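Local coordinates for putative hemin storage protein (PDB 6AU1), which cleaves deacetylated poly-beta-1,6-N-acetylglucosamine of bacterial biofilms through the glycoside hydrolase domain that this chain represents, at residues W93-V96 and L97-V101; T168-S172 and P173-A177; W201-G204 and K205-Y208; F212-H215 and L216-I219; D242-S245 and E246-G250. All blocks are in the same frame, centred on the assembly; numbering follows the deposited sequence.

Contact 1: W93-V96 and L97-V101; sequences WLPV and LTFSV
Pro95 lies off-centre over one face of the Phe99 ring just where the chain leaves strand 89-94: Pro95 CB is 4.3 Å from the ring centroid and 30° off its normal, a CH-pi contact. The tight part gathers round the far end of that ring. Phe99 CZ comes within 3.8 Å of Pro95 CB, while Pro95 O meets the ring edge near its plane, 3.3 Å from Phe99 CZ. Val96 O lies in the ring plane at the same edge, and Leu94 adds its branch carbon, with CG 4.2 Å from Phe99 CZ. Phe99 holds CG beside its own backbone N (chi1 -60°), which turns the ring back toward the strand end. From another side of the same carbon, Thr98 OG1 stands 3.3 Å from Pro95 CB. The looser part is at the apex of the bend, where Val96 CG1 and Leu97 CD2 form a single apolar touch at 4.0 Å. All the touching residues are buried; beyond Phe99 the chain leaves through an inverse gamma turn centred on the partly exposed Ser100. No hydrogen bond joins the two halves. The backbone nitrogens of Val96, Leu97 and Thr98 instead bind the carboxylate of Asp162, implying a turn shaped by apolar packing within and polar partners outside.

Contact 2: T168-S172 and P173-A177; sequences TEDSS and PEALA
The backbone passes from a loop, with a cis peptide bond before Asp170, into helix 173-181, whose first turn is closed by Leu176 N donating to Ser172 O at 3.0 Å with an N-H...O angle of 165°. Ser172 occupies the N-cap position. Its OG, set between its own backbone N and carbonyl carbon (chi1 69°), turns back to Asp170 OD1, which also accepts from Ser172 N in an Asx turn. Both bonds are 3.0 Å long and reach OD1 from the same face of the carboxylate, well above its plane; Gln113 N also donates to OD1, and Ser131 OG is bonded to OD2, so the group is fixed at both oxygens. Across the junction the Ala175 methyl packs against this carboxylate, its CB 3.7 Å from Asp170 CG, and also lies 3.3 Å from Asp170 O. A water donates to both Ser172 OG and Glu174 OE1, at 2.8 and 2.9 Å, bridging the cap to the bent glutamate side chain. On another side of the turn, Leu176 CD1 rests 3.7 Å from Ser171 O. Leu176 and Ser171 both meet Ile188, and Asp170 O accepts from Tyr179 OH, so the loop is tied to the later part of helix 173-181, and the junction rests on helix 188-193.

Contact 3: W201-G204 and K205-Y208; sequences WSKG and KIRY
Trp201 presents one face of its indole to the side chain of Lys205, one helical turn on. Lys205 NZ stands 3.4 Å from the centroid of the six-membered ring, 13° off the normal, a cation-pi contact; Lys205 CE lies over the same face at 3.5 Å from that centroid and adds a CH-pi contact. With CG opposite its backbone N (chi1 -174°), Trp201 swings along the helix side, and a bend at chi3 (-74°) lays the end of the lysine over it. The ammonium is also bound by Glu169 O, so the indole face and the carbonyl would both help stabilise its positive charge. At Ser202 the hydroxyl OG is 4.0 Å from Ile206 CD1, a looser touch. Lys203 CB comes next, 3.7 Å from Arg207 NH1, while Lys203 NZ leads off to a salt bridge with Glu246. Gly204 contributes its carbonyl, accepting from Tyr208 N at 2.8 Å. This is the last of four successive i to i+4 bonds that define the alpha-helix; the first, Lys205 N to Trp201 O, measures 2.9 Å. Helix 195-223 is packed here between helices 173-181 and 188-193, which meet Lys205 and Trp201, and the short helix 246-249, which meets Ser202 and Ile206.

Contact 4: F212-H215 and L216-I219; sequences FTMH and LRHI
Phe212 points CG away from its backbone N (chi1 -178°), while Leu216 keeps its CG beside the backbone N (chi1 -60°), and together these torsions bring the leucine methyl over the phenyl face. Leu216 CD1 lies 4.2 Å from the centroid of the Phe212 ring, 24° off its normal, in a CH-pi contact. The methyl is displaced toward the rim, its closest ring atom being Phe212 CE2 at 3.8 Å. Three residues further along, His215 and Ile219 repeat the i to i+4 spacing. Ile219 CG1 stands over one face of the imidazole, offset toward the rim, and Ile219 CD1 approaches His215 NE2 to 3.4 Å; that nitrogen is hydrogen-bonded to Ser142 OG, which helps fix the ring's rotation. On another side of the helix Met214 and Arg217 run alongside each other in the same direction, with Met214 SD 4.2 Å from Arg217 NH1, a loose contact. Four consecutive i to i+4 backbone bonds carry these pairs, from Leu216 N to Phe212 O at 3.0 Å through to Ile219 N to His215 O at 3.1 Å. Phe212, Leu216 and Ile219 meet helix 135-151 through Ile141, Tyr145 and Ser142, and Thr213 and Leu216 rest on Phe159 of strand 156-159, placing this part of helix 195-223 against a neighbouring helix and a strand of the barrel.

Contact 5: D242-S245 and E246-G250; sequences DPVS and EAWYG
A 3-10 turn at 243-245 runs straight into a short, weakly bonded helix at about 246-249, and the contact is the junction of the two. Successive i to i+3 bonds mark it: Glu246 N donates to Pro243 O at 3.1 Å, Ala247 N to Val244 O at 3.2 Å, and Trp248 N to Ser245 O at 3.0 Å. The donors all sit above the carbonyl planes, the first and last by about 60°, consistent with the tight i to i+3 winding. Ser245, at the end of the 3-10 turn, is tied back to its start, its OG donating to Asp242 O at 2.7 Å while its backbone N reaches the same oxygen from the opposite face. The side-chain contact is made by Trp248, whose CG is set between its backbone N and carbonyl carbon (chi1 55°), folding the indole back over the turn. Ser245 CA then lies 3.5 Å from the centroid of the six-membered ring, 12° off the normal, a CH-pi contact, and Ser245 CB is 3.4 Å from Trp248 CZ2. Val244 CG1 adds an apolar touch at 4.1 Å from Trp248 CH2. The Tyr249 ring instead turns its edge to Ser245 O, which lies in the ring plane, 3.3 Å from Tyr249 CD1; its hydroxyl bonds to Gln238. Glu246 packs its aliphatic part on Pro243 O, and its OE1 forms a salt bridge with Lys203 NZ of helix 195-223. The i to i+3 ladder is characteristic of a 3-10 turn, here leading into a short helix between strands 230-235 and 262-266 of the TIM-barrel-type domain.

Overall arrangement
All five contacts fall within one TIM-barrel-type glycoside hydrolase domain, and helix 195-223 ties them together. Contacts 3 and 4 adjoin on that helix, their centres about 17 Å apart. Contact 4 meets contact 1, where Val96 CG1 packs 4.0 Å from Thr213 CG2, joining the helix to the bend that follows strand 89-94. Contact 3 reaches two others: Lys205 NZ lies 2.9 Å from Glu169 O of contact 2, a probable hydrogen bond, and Lys203 NZ forms a 2.9 Å salt bridge with Glu246 OE1 of contact 5. Contacts 2 and 5 do not touch each other, their nearest atoms about 6 Å apart, so contact 3 connects them.

Contact 1: W93-V96 and L97-V101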
loop_
_atom_site.group_PDB
_atom_site.type_symbol
_atom_site.label_atom_id
_atom_site.label_comp_id
_atom_site.label_asym_id
_atom_site.label_seq_id
_atom_site.Cartn_x
_atom_site.Cartn_y
_atom_site.Cartn_z
ATOM N N TRP A 93 4.310 0.901 -6.570
ATOM C CA TRP A 93 3.270 0.467 -5.642
ATOM C C TRP A 93 2.790 -0.917 -6.098
ATOM O O TRP A 93 2.251 -1.063 -7.199
ATOM C CB TRP A 93 2.148 1.519 -5.626
ATOM C CG TRP A 93 0.851 1.134 -5.007
ATOM C CD1 TRP A 93 0.640 0.263 -3.965
ATOM C CD2 TRP A 93 -0.436 1.611 -5.402
ATOM N NE1 TRP A 93 -0.706 0.183 -3.691
ATOM C CE2 TRP A 93 -1.388 0.994 -4.562
ATOM C CE3 TRP A 93 -0.881 2.507 -6.388
ATOM C CZ2 TRP A 93 -2.761 1.234 -4.680
ATOM C CZ3 TRP A 93 -2.253 2.738 -6.510
ATOM C CH2 TRP A 93 -3.172 2.108 -5.649
ATOM N N LEU A 94 3.029 -1.940 -5.276
ATOM C CA LEU A 94 2.745 -3.322 -5.670
ATOM C C LEU A 94 2.135 -4.070 -4.485
ATOM O O LEU A 94 2.451 -3.755 -3.349
ATOM C CB LEU A 94 4.043 -4.003 -6.134
ATOM C CG LEU A 94 4.050 -5.201 -7.083
ATOM C CD1 LEU A 94 3.312 -4.884 -8.389
ATOM C CD2 LEU A 94 5.490 -5.655 -7.344
ATOM N N PRO A 95 1.281 -5.064 -4.753
ATOM C CA PRO A 95 0.779 -5.907 -3.659
ATOM C C PRO A 95 1.907 -6.673 -2.994
ATOM O O PRO A 95 2.938 -6.937 -3.604
ATOM C CB PRO A 95 -0.176 -6.879 -4.364
ATOM C CG PRO A 95 -0.535 -6.206 -5.666
ATOM C CD PRO A 95 0.729 -5.473 -6.055
ATOM N N VAL A 96 1.697 -7.040 -1.739
ATOM C CA VAL A 96 2.622 -7.901 -1.039
ATOM C C VAL A 96 2.244 -9.367 -1.272
ATOM O O VAL A 96 3.116 -10.232 -1.407
ATOM C CB VAL A 96 2.622 -7.585 0.466
ATOM C CG1 VAL A 96 3.634 -8.479 1.206
ATOM C CG2 VAL A 96 2.941 -6.092 0.700
ATOM N N LEU A 97 0.938 -9.638 -1.289
ATOM C CA LEU A 97 0.413 -11.010 -1.303
ATOM C C LEU A 97 -0.574 -11.312 -2.428
ATOM O O LEU A 97 -0.638 -12.456 -2.901
ATOM C CB LEU A 97 -0.297 -11.321 0.020
ATOM C CG LEU A 97 0.491 -11.144 1.313
ATOM C CD1 LEU A 97 -0.439 -11.515 2.463
ATOM C CD2 LEU A 97 1.751 -12.007 1.303
ATOM N N THR A 98 -1.371 -10.321 -2.837
ATOM C CA THR A 98 -2.471 -10.604 -3.774
ATOM C C THR A 98 -2.006 -10.652 -5.231
ATOM O O THR A 98 -1.946 -9.623 -5.910
ATOM C CB THR A 98 -3.622 -9.573 -3.676
ATOM O OG1 THR A 98 -3.135 -8.252 -3.970
ATOM C CG2 THR A 98 -4.268 -9.594 -2.292
ATOM N N PHE A 99 -1.663 -11.854 -5.676
ATOM C CA PHE A 99 -1.369 -12.128 -7.076
ATOM C C PHE A 99 -2.151 -13.353 -7.478
ATOM O O PHE A 99 -1.892 -14.443 -6.968
ATOM C CB PHE A 99 0.130 -12.343 -7.289
ATOM C CG PHE A 99 0.957 -11.163 -6.894
ATOM C CD1 PHE A 99 1.170 -10.120 -7.795
ATOM C CD2 PHE A 99 1.498 -11.077 -5.614
ATOM C CE1 PHE A 99 1.928 -9.006 -7.421
ATOM C CE2 PHE A 99 2.255 -9.975 -5.236
ATOM C CZ PHE A 99 2.472 -8.935 -6.145
ATOM N N SER A 100 -3.116 -13.174 -8.373
ATOM C CA SER A 100 -3.964 -14.280 -8.808
ATOM C C SER A 100 -3.335 -14.963 -10.019
ATOM O O SER A 100 -3.739 -14.749 -11.160
ATOM C CB SER A 100 -5.378 -13.781 -9.115
ATOM O OG SER A 100 -6.003 -13.321 -7.916
ATOM N N VAL A 101 -2.321 -15.772 -9.740
ATOM C CA VAL A 101 -1.602 -16.520 -10.749
ATOM C C VAL A 101 -2.531 -17.507 -11.462
ATOM O O VAL A 101 -3.543 -17.939 -10.905
ATOM C CB VAL A 101 -0.411 -17.286 -10.122
ATOM C CG1 VAL A 101 0.574 -16.315 -9.511
ATOM C CG2 VAL A 101 -0.906 -18.278 -9.053
#

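Contact 2: T168-S172 and P173-A177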
loop_
_atom_site.group_PDB
_atom_site.type_symbol
_atom_site.label_atom_id
_atom_site.label_comp_id
_atom_site.label_asym_id
_atom_site.label_seq_id
_atom_site.Cartn_x
_atom_site.Cartn_y
_atom_site.Cartn_z
ATOM N N THR A 168 -8.020 -14.952 12.657
ATOM C CA THR A 168 -8.349 -16.336 12.291
ATOM C C THR A 168 -7.408 -16.865 11.209
ATOM O O THR A 168 -7.600 -17.975 10.688
ATOM C CB THR A 168 -9.809 -16.469 11.779
ATOM O OG1 THR A 168 -9.933 -15.806 10.511
ATOM C CG2 THR A 168 -10.784 -15.860 12.780
ATOM N N GLU A 169 -6.398 -16.058 10.868
ATOM C CA GLU A 169 -5.484 -16.338 9.759
ATOM C C GLU A 169 -4.034 -16.257 10.233
ATOM O O GLU A 169 -3.773 -15.656 11.270
ATOM C CB GLU A 169 -5.697 -15.315 8.632
ATOM C CG GLU A 169 -7.091 -15.329 8.017
ATOM C CD GLU A 169 -7.332 -14.127 7.107
ATOM O OE1 GLU A 169 -8.152 -14.250 6.173
ATOM O OE2 GLU A 169 -6.702 -13.068 7.318
ATOM N N ASP A 170 -3.070 -16.829 9.514
ATOM C CA ASP A 170 -3.209 -17.760 8.401
ATOM C C ASP A 170 -3.336 -19.169 9.001
ATOM O O ASP A 170 -2.506 -19.561 9.819
ATOM C CB ASP A 170 -1.969 -17.609 7.499
ATOM C CG ASP A 170 -2.016 -18.455 6.251
ATOM O OD1 ASP A 170 -2.843 -19.381 6.148
ATOM O OD2 ASP A 170 -1.183 -18.174 5.365
ATOM N N SER A 171 -4.378 -19.911 8.622
ATOM C CA SER A 171 -4.636 -21.236 9.202
ATOM C C SER A 171 -4.161 -22.394 8.319
ATOM O O SER A 171 -4.416 -23.570 8.614
ATOM C CB SER A 171 -6.133 -21.397 9.496
ATOM O OG SER A 171 -6.886 -21.334 8.293
ATOM N N SER A 172 -3.452 -22.069 7.245
ATOM C CA SER A 172 -2.972 -23.090 6.313
ATOM C C SER A 172 -1.902 -23.949 6.990
ATOM O O SER A 172 -1.281 -23.512 7.961
ATOM C CB SER A 172 -2.431 -22.432 5.037
ATOM O OG SER A 172 -1.238 -21.715 5.293
ATOM N N PRO A 173 -1.703 -25.187 6.506
ATOM C CA PRO A 173 -0.766 -26.105 7.172
ATOM C C PRO A 173 0.653 -25.539 7.288
ATOM O O PRO A 173 1.317 -25.730 8.311
ATOM C CB PRO A 173 -0.786 -27.343 6.261
ATOM C CG PRO A 173 -2.146 -27.317 5.640
ATOM C CD PRO A 173 -2.465 -25.854 5.432
ATOM N N GLU A 174 1.108 -24.855 6.243
ATOM C CA GLU A 174 2.446 -24.275 6.253
ATOM C C GLU A 174 2.560 -23.159 7.292
ATOM O O GLU A 174 3.609 -22.984 7.917
ATOM C CB GLU A 174 2.815 -23.743 4.863
ATOM C CG GLU A 174 3.061 -24.832 3.834
ATOM C CD GLU A 174 1.784 -25.480 3.324
ATOM O OE1 GLU A 174 0.684 -24.916 3.524
ATOM O OE2 GLU A 174 1.886 -26.563 2.712
ATOM N N ALA A 175 1.484 -22.401 7.479
ATOM C CA ALA A 175 1.479 -21.370 8.514
ATOM C C ALA A 175 1.505 -21.995 9.908
ATOM O O ALA A 175 2.251 -21.547 10.781
ATOM C CB ALA A 175 0.263 -20.450 8.365
ATOM N N LEU A 176 0.687 -23.019 10.118
ATOM C CA LEU A 176 0.649 -23.681 11.419
ATOM C C LEU A 176 2.035 -24.212 11.768
ATOM O O LEU A 176 2.482 -24.085 12.905
ATOM C CB LEU A 176 -0.382 -24.821 11.439
ATOM C CG LEU A 176 -1.850 -24.437 11.207
ATOM C CD1 LEU A 176 -2.740 -25.683 11.207
ATOM C CD2 LEU A 176 -2.342 -23.431 12.238
ATOM N N ALA A 177 2.723 -24.778 10.780
ATOM C CA ALA A 177 4.061 -25.316 11.021
ATOM C C ALA A 177 5.023 -24.204 11.416
ATOM O O ALA A 177 5.915 -24.408 12.245
ATOM C CB ALA A 177 4.574 -26.058 9.792
HETATM O O HOH W 1 0.074 -22.176 2.914
#

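Contact 3: W201-G204 and K205-Y208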
loop_
_atom_site.group_PDB
_atom_site.type_symbol
_atom_site.label_atom_id
_atom_site.label_comp_id
_atom_site.label_asym_id
_atom_site.label_seq_id
_atom_site.Cartn_x
_atom_site.Cartn_y
_atom_site.Cartn_z
ATOM N N TRP A 201 1.268 -14.401 19.224
ATOM C CA TRP A 201 0.922 -14.785 17.863
ATOM C C TRP A 201 0.668 -13.556 16.991
ATOM O O TRP A 201 1.171 -13.474 15.857
ATOM C CB TRP A 201 -0.303 -15.703 17.884
ATOM C CG TRP A 201 -0.682 -16.285 16.542
ATOM C CD1 TRP A 201 0.139 -16.934 15.666
ATOM C CD2 TRP A 201 -1.993 -16.310 15.962
ATOM N NE1 TRP A 201 -0.579 -17.338 14.560
ATOM C CE2 TRP A 201 -1.889 -16.971 14.722
ATOM C CE3 TRP A 201 -3.245 -15.840 16.377
ATOM C CZ2 TRP A 201 -2.989 -17.168 13.882
ATOM C CZ3 TRP A 201 -4.340 -16.026 15.536
ATOM C CH2 TRP A 201 -4.205 -16.690 14.308
ATOM N N SER A 202 -0.101 -12.603 17.517
ATOM C CA SER A 202 -0.353 -11.349 16.808
ATOM C C SER A 202 0.955 -10.640 16.453
ATOM O O SER A 202 1.170 -10.274 15.296
ATOM C CB SER A 202 -1.240 -10.418 17.638
ATOM O OG SER A 202 -1.365 -9.148 17.013
ATOM N N LYS A 203 1.832 -10.468 17.439
ATOM C CA LYS A 203 3.110 -9.788 17.210
ATOM C C LYS A 203 3.989 -10.569 16.239
ATOM O O LYS A 203 4.684 -9.980 15.408
ATOM C CB LYS A 203 3.844 -9.568 18.530
ATOM C CG LYS A 203 3.248 -8.447 19.366
ATOM C CD LYS A 203 3.345 -7.119 18.618
ATOM C CE LYS A 203 2.870 -5.952 19.471
ATOM N NZ LYS A 203 3.063 -4.645 18.774
ATOM N N GLY A 204 3.946 -11.896 16.337
ATOM C CA GLY A 204 4.706 -12.753 15.448
ATOM C C GLY A 204 4.294 -12.593 13.992
ATOM O O GLY A 204 5.146 -12.525 13.093
ATOM N N LYS A 205 2.990 -12.533 13.745
ATOM C CA LYS A 205 2.509 -12.376 12.370
ATOM C C LYS A 205 2.890 -11.006 11.823
ATOM O O LYS A 205 3.251 -10.878 10.646
ATOM C CB LYS A 205 0.997 -12.578 12.293
ATOM C CG LYS A 205 0.598 -14.045 12.435
ATOM C CD LYS A 205 -0.905 -14.223 12.275
ATOM C CE LYS A 205 -1.638 -13.723 13.522
ATOM N NZ LYS A 205 -3.103 -13.675 13.241
ATOM N N ILE A 206 2.796 -9.984 12.667
ATOM C CA ILE A 206 3.189 -8.633 12.259
ATOM C C ILE A 206 4.642 -8.627 11.809
ATOM O O ILE A 206 4.963 -8.105 10.732
ATOM C CB ILE A 206 2.974 -7.614 13.393
ATOM C CG1 ILE A 206 1.468 -7.371 13.586
ATOM C CG2 ILE A 206 3.742 -6.290 13.129
ATOM C CD1 ILE A 206 1.088 -6.755 14.967
ATOM N N ARG A 207 5.510 -9.246 12.602
ATOM C CA ARG A 207 6.932 -9.279 12.274
ATOM C C ARG A 207 7.205 -10.160 11.057
ATOM O O ARG A 207 8.099 -9.856 10.257
ATOM C CB ARG A 207 7.744 -9.751 13.479
ATOM C CG ARG A 207 7.805 -8.698 14.566
ATOM C CD ARG A 207 8.772 -9.074 15.677
ATOM N NE ARG A 207 8.700 -8.135 16.794
ATOM C CZ ARG A 207 8.090 -8.392 17.948
ATOM N NH1 ARG A 207 7.505 -9.567 18.141
ATOM N NH2 ARG A 207 8.072 -7.478 18.909
ATOM N N TYR A 208 6.440 -11.241 10.907
ATOM C CA TYR A 208 6.630 -12.121 9.755
ATOM C C TYR A 208 6.357 -11.380 8.440
ATOM O O TYR A 208 7.147 -11.479 7.487
ATOM C CB TYR A 208 5.735 -13.361 9.852
ATOM C CG TYR A 208 6.063 -14.409 8.812
ATOM C CD1 TYR A 208 7.024 -15.380 9.056
ATOM C CD2 TYR A 208 5.419 -14.414 7.573
ATOM C CE1 TYR A 208 7.328 -16.336 8.113
ATOM C CE2 TYR A 208 5.720 -15.359 6.622
ATOM C CZ TYR A 208 6.676 -16.319 6.892
ATOM O OH TYR A 208 6.985 -17.277 5.948
#

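Contact 4: F212-H215 and L216-I219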
loop_
_atom_site.group_PDB
_atom_site.type_symbol
_atom_site.label_atom_id
_atom_site.label_comp_id
_atom_site.label_asym_id
_atom_site.label_seq_id
_atom_site.Cartn_x
_atom_site.Cartn_y
_atom_site.Cartn_z
ATOM N N PHE A 212 9.036 -10.398 5.544
ATOM C CA PHE A 212 8.796 -10.775 4.152
ATOM C C PHE A 212 8.997 -9.567 3.248
ATOM O O PHE A 212 9.653 -9.677 2.196
ATOM C CB PHE A 212 7.388 -11.353 3.967
ATOM C CG PHE A 212 7.097 -11.797 2.560
ATOM C CD1 PHE A 212 7.949 -12.675 1.903
ATOM C CD2 PHE A 212 5.970 -11.334 1.896
ATOM C CE1 PHE A 212 7.674 -13.089 0.602
ATOM C CE2 PHE A 212 5.682 -11.741 0.596
ATOM C CZ PHE A 212 6.534 -12.621 -0.052
ATOM N N THR A 213 8.463 -8.411 3.647
ATOM C CA THR A 213 8.669 -7.217 2.819
ATOM C C THR A 213 10.137 -6.805 2.802
ATOM O O THR A 213 10.595 -6.233 1.824
ATOM C CB THR A 213 7.810 -6.008 3.259
ATOM O OG1 THR A 213 8.191 -5.568 4.570
ATOM C CG2 THR A 213 6.308 -6.355 3.200
ATOM N N MET A 214 10.889 -7.104 3.860
ATOM C CA MET A 214 12.323 -6.781 3.848
ATOM C C MET A 214 13.068 -7.699 2.880
ATOM O O MET A 214 14.053 -7.290 2.273
ATOM C CB MET A 214 12.924 -6.891 5.244
ATOM C CG MET A 214 12.392 -5.859 6.238
ATOM S SD MET A 214 12.752 -4.155 5.738
ATOM C CE MET A 214 11.157 -3.657 5.101
ATOM N N HIS A 215 12.597 -8.940 2.750
ATOM C CA HIS A 215 13.121 -9.876 1.751
ATOM C C HIS A 215 12.884 -9.333 0.340
ATOM O O HIS A 215 13.797 -9.333 -0.489
ATOM C CB HIS A 215 12.467 -11.258 1.924
ATOM C CG HIS A 215 12.740 -12.223 0.804
ATOM N ND1 HIS A 215 13.956 -12.848 0.633
ATOM C CD2 HIS A 215 11.934 -12.696 -0.180
ATOM C CE1 HIS A 215 13.894 -13.648 -0.418
ATOM N NE2 HIS A 215 12.676 -13.578 -0.925
ATOM N N LEU A 216 11.666 -8.857 0.085
ATOM C CA LEU A 216 11.314 -8.277 -1.218
ATOM C C LEU A 216 12.149 -7.031 -1.500
ATOM O O LEU A 216 12.636 -6.831 -2.616
ATOM C CB LEU A 216 9.823 -7.938 -1.275
ATOM C CG LEU A 216 8.903 -9.152 -1.077
ATOM C CD1 LEU A 216 7.452 -8.719 -0.993
ATOM C CD2 LEU A 216 9.122 -10.169 -2.213
ATOM N N ARG A 217 12.311 -6.187 -0.487
ATOM C CA ARG A 217 13.198 -5.032 -0.620
ATOM C C ARG A 217 14.601 -5.436 -1.060
ATOM O O ARG A 217 15.198 -4.807 -1.945
ATOM C CB ARG A 217 13.283 -4.274 0.703
ATOM C CG ARG A 217 14.256 -3.106 0.657
ATOM C CD ARG A 217 14.600 -2.644 2.052
ATOM N NE ARG A 217 15.000 -1.244 2.031
ATOM C CZ ARG A 217 15.305 -0.539 3.112
ATOM N NH1 ARG A 217 15.267 -1.111 4.309
ATOM N NH2 ARG A 217 15.644 0.739 2.991
ATOM N N HIS A 218 15.127 -6.484 -0.433
ATOM C CA HIS A 218 16.492 -6.932 -0.703
ATOM C C HIS A 218 16.617 -7.392 -2.157
ATOM O O HIS A 218 17.611 -7.114 -2.833
ATOM C CB HIS A 218 16.890 -8.057 0.261
ATOM C CG HIS A 218 18.298 -8.537 0.086
ATOM N ND1 HIS A 218 18.603 -9.781 -0.424
ATOM C CD2 HIS A 218 19.483 -7.936 0.342
ATOM C CE1 HIS A 218 19.916 -9.927 -0.472
ATOM N NE2 HIS A 218 20.472 -8.821 -0.011
ATOM N N ILE A 219 15.599 -8.100 -2.634
ATOM C CA ILE A 219 15.585 -8.549 -4.022
ATOM C C ILE A 219 15.622 -7.377 -5.002
ATOM O O ILE A 219 16.436 -7.349 -5.931
ATOM C CB ILE A 219 14.349 -9.410 -4.295
ATOM C CG1 ILE A 219 14.533 -10.776 -3.644
ATOM C CG2 ILE A 219 14.117 -9.562 -5.796
ATOM C CD1 ILE A 219 13.281 -11.574 -3.585
#

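Contact 5: D242-S245 and E246-G250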
loop_
_atom_site.group_PDB
_atom_site.type_symbol
_atom_site.label_atom_id
_atom_site.label_comp_id
_atom_site.label_asym_id
_atom_site.label_seq_id
_atom_site.Cartn_x
_atom_site.Cartn_y
_atom_site.Cartn_z
ATOM N N ASP A 242 -6.599 2.415 17.757
ATOM C CA ASP A 242 -6.962 1.382 18.723
ATOM C C ASP A 242 -6.030 0.189 18.590
ATOM O O ASP A 242 -6.339 -0.775 17.887
ATOM C CB ASP A 242 -8.411 0.947 18.522
ATOM C CG ASP A 242 -8.853 -0.082 19.539
ATOM O OD1 ASP A 242 -8.218 -0.174 20.615
ATOM O OD2 ASP A 242 -9.833 -0.799 19.258
ATOM N N PRO A 243 -4.879 0.251 19.269
ATOM C CA PRO A 243 -3.825 -0.738 19.027
ATOM C C PRO A 243 -4.199 -2.183 19.353
ATOM O O PRO A 243 -3.508 -3.071 18.874
ATOM C CB PRO A 243 -2.690 -0.250 19.927
ATOM C CG PRO A 243 -2.881 1.231 19.952
ATOM C CD PRO A 243 -4.377 1.400 20.043
ATOM N N VAL A 244 -5.255 -2.429 20.123
ATOM C CA VAL A 244 -5.684 -3.811 20.332
ATOM C C VAL A 244 -5.997 -4.466 18.979
ATOM O O VAL A 244 -5.811 -5.675 18.808
ATOM C CB VAL A 244 -6.913 -3.916 21.250
ATOM C CG1 VAL A 244 -8.111 -3.244 20.624
ATOM C CG2 VAL A 244 -7.232 -5.376 21.536
ATOM N N SER A 245 -6.439 -3.655 18.020
ATOM C CA SER A 245 -6.851 -4.146 16.701
ATOM C C SER A 245 -5.690 -4.649 15.855
ATOM O O SER A 245 -5.914 -5.215 14.786
ATOM C CB SER A 245 -7.607 -3.057 15.932
ATOM O OG SER A 245 -6.755 -1.991 15.543
ATOM N N GLU A 246 -4.454 -4.454 16.323
ATOM C CA GLU A 246 -3.300 -5.116 15.702
ATOM C C GLU A 246 -3.558 -6.600 15.515
ATOM O O GLU A 246 -3.141 -7.192 14.522
ATOM C CB GLU A 246 -2.039 -4.935 16.547
ATOM C CG GLU A 246 -1.491 -3.515 16.536
ATOM C CD GLU A 246 -0.244 -3.381 17.384
ATOM O OE1 GLU A 246 0.307 -4.426 17.796
ATOM O OE2 GLU A 246 0.186 -2.233 17.628
ATOM N N ALA A 247 -4.251 -7.199 16.481
ATOM C CA ALA A 247 -4.529 -8.630 16.444
ATOM C C ALA A 247 -5.360 -9.073 15.236
ATOM O O ALA A 247 -5.270 -10.234 14.839
ATOM C CB ALA A 247 -5.225 -9.062 17.731
ATOM N N TRP A 248 -6.170 -8.192 14.648
ATOM C CA TRP A 248 -6.926 -8.641 13.474
ATOM C C TRP A 248 -6.613 -7.834 12.218
ATOM O O TRP A 248 -7.327 -7.929 11.218
ATOM C CB TRP A 248 -8.444 -8.662 13.751
ATOM C CG TRP A 248 -9.069 -7.397 14.242
ATOM C CD1 TRP A 248 -9.584 -6.384 13.478
ATOM C CD2 TRP A 248 -9.277 -7.015 15.611
ATOM N NE1 TRP A 248 -10.091 -5.394 14.290
ATOM C CE2 TRP A 248 -9.915 -5.758 15.602
ATOM C CE3 TRP A 248 -8.979 -7.612 16.841
ATOM C CZ2 TRP A 248 -10.265 -5.087 16.777
ATOM C CZ3 TRP A 248 -9.320 -6.941 18.005
ATOM C CH2 TRP A 248 -9.954 -5.690 17.961
ATOM N N TYR A 249 -5.520 -7.075 12.266
ATOM C CA TYR A 249 -4.975 -6.424 11.075
ATOM C C TYR A 249 -3.623 -6.989 10.639
ATOM O O TYR A 249 -3.311 -6.988 9.451
ATOM C CB TYR A 249 -4.824 -4.916 11.306
ATOM C CG TYR A 249 -6.072 -4.105 11.037
ATOM C CD1 TYR A 249 -7.071 -3.993 11.996
ATOM C CD2 TYR A 249 -6.238 -3.427 9.824
ATOM C CE1 TYR A 249 -8.210 -3.239 11.762
ATOM C CE2 TYR A 249 -7.371 -2.661 9.583
ATOM C CZ TYR A 249 -8.349 -2.567 10.553
ATOM O OH TYR A 249 -9.486 -1.820 10.326
ATOM N N GLY A 250 -2.796 -7.419 11.585
ATOM C CA GLY A 250 -1.463 -7.876 11.217
ATOM C C GLY A 250 -0.564 -6.708 10.830
ATOM O O GLY A 250 0.405 -6.872 10.080
#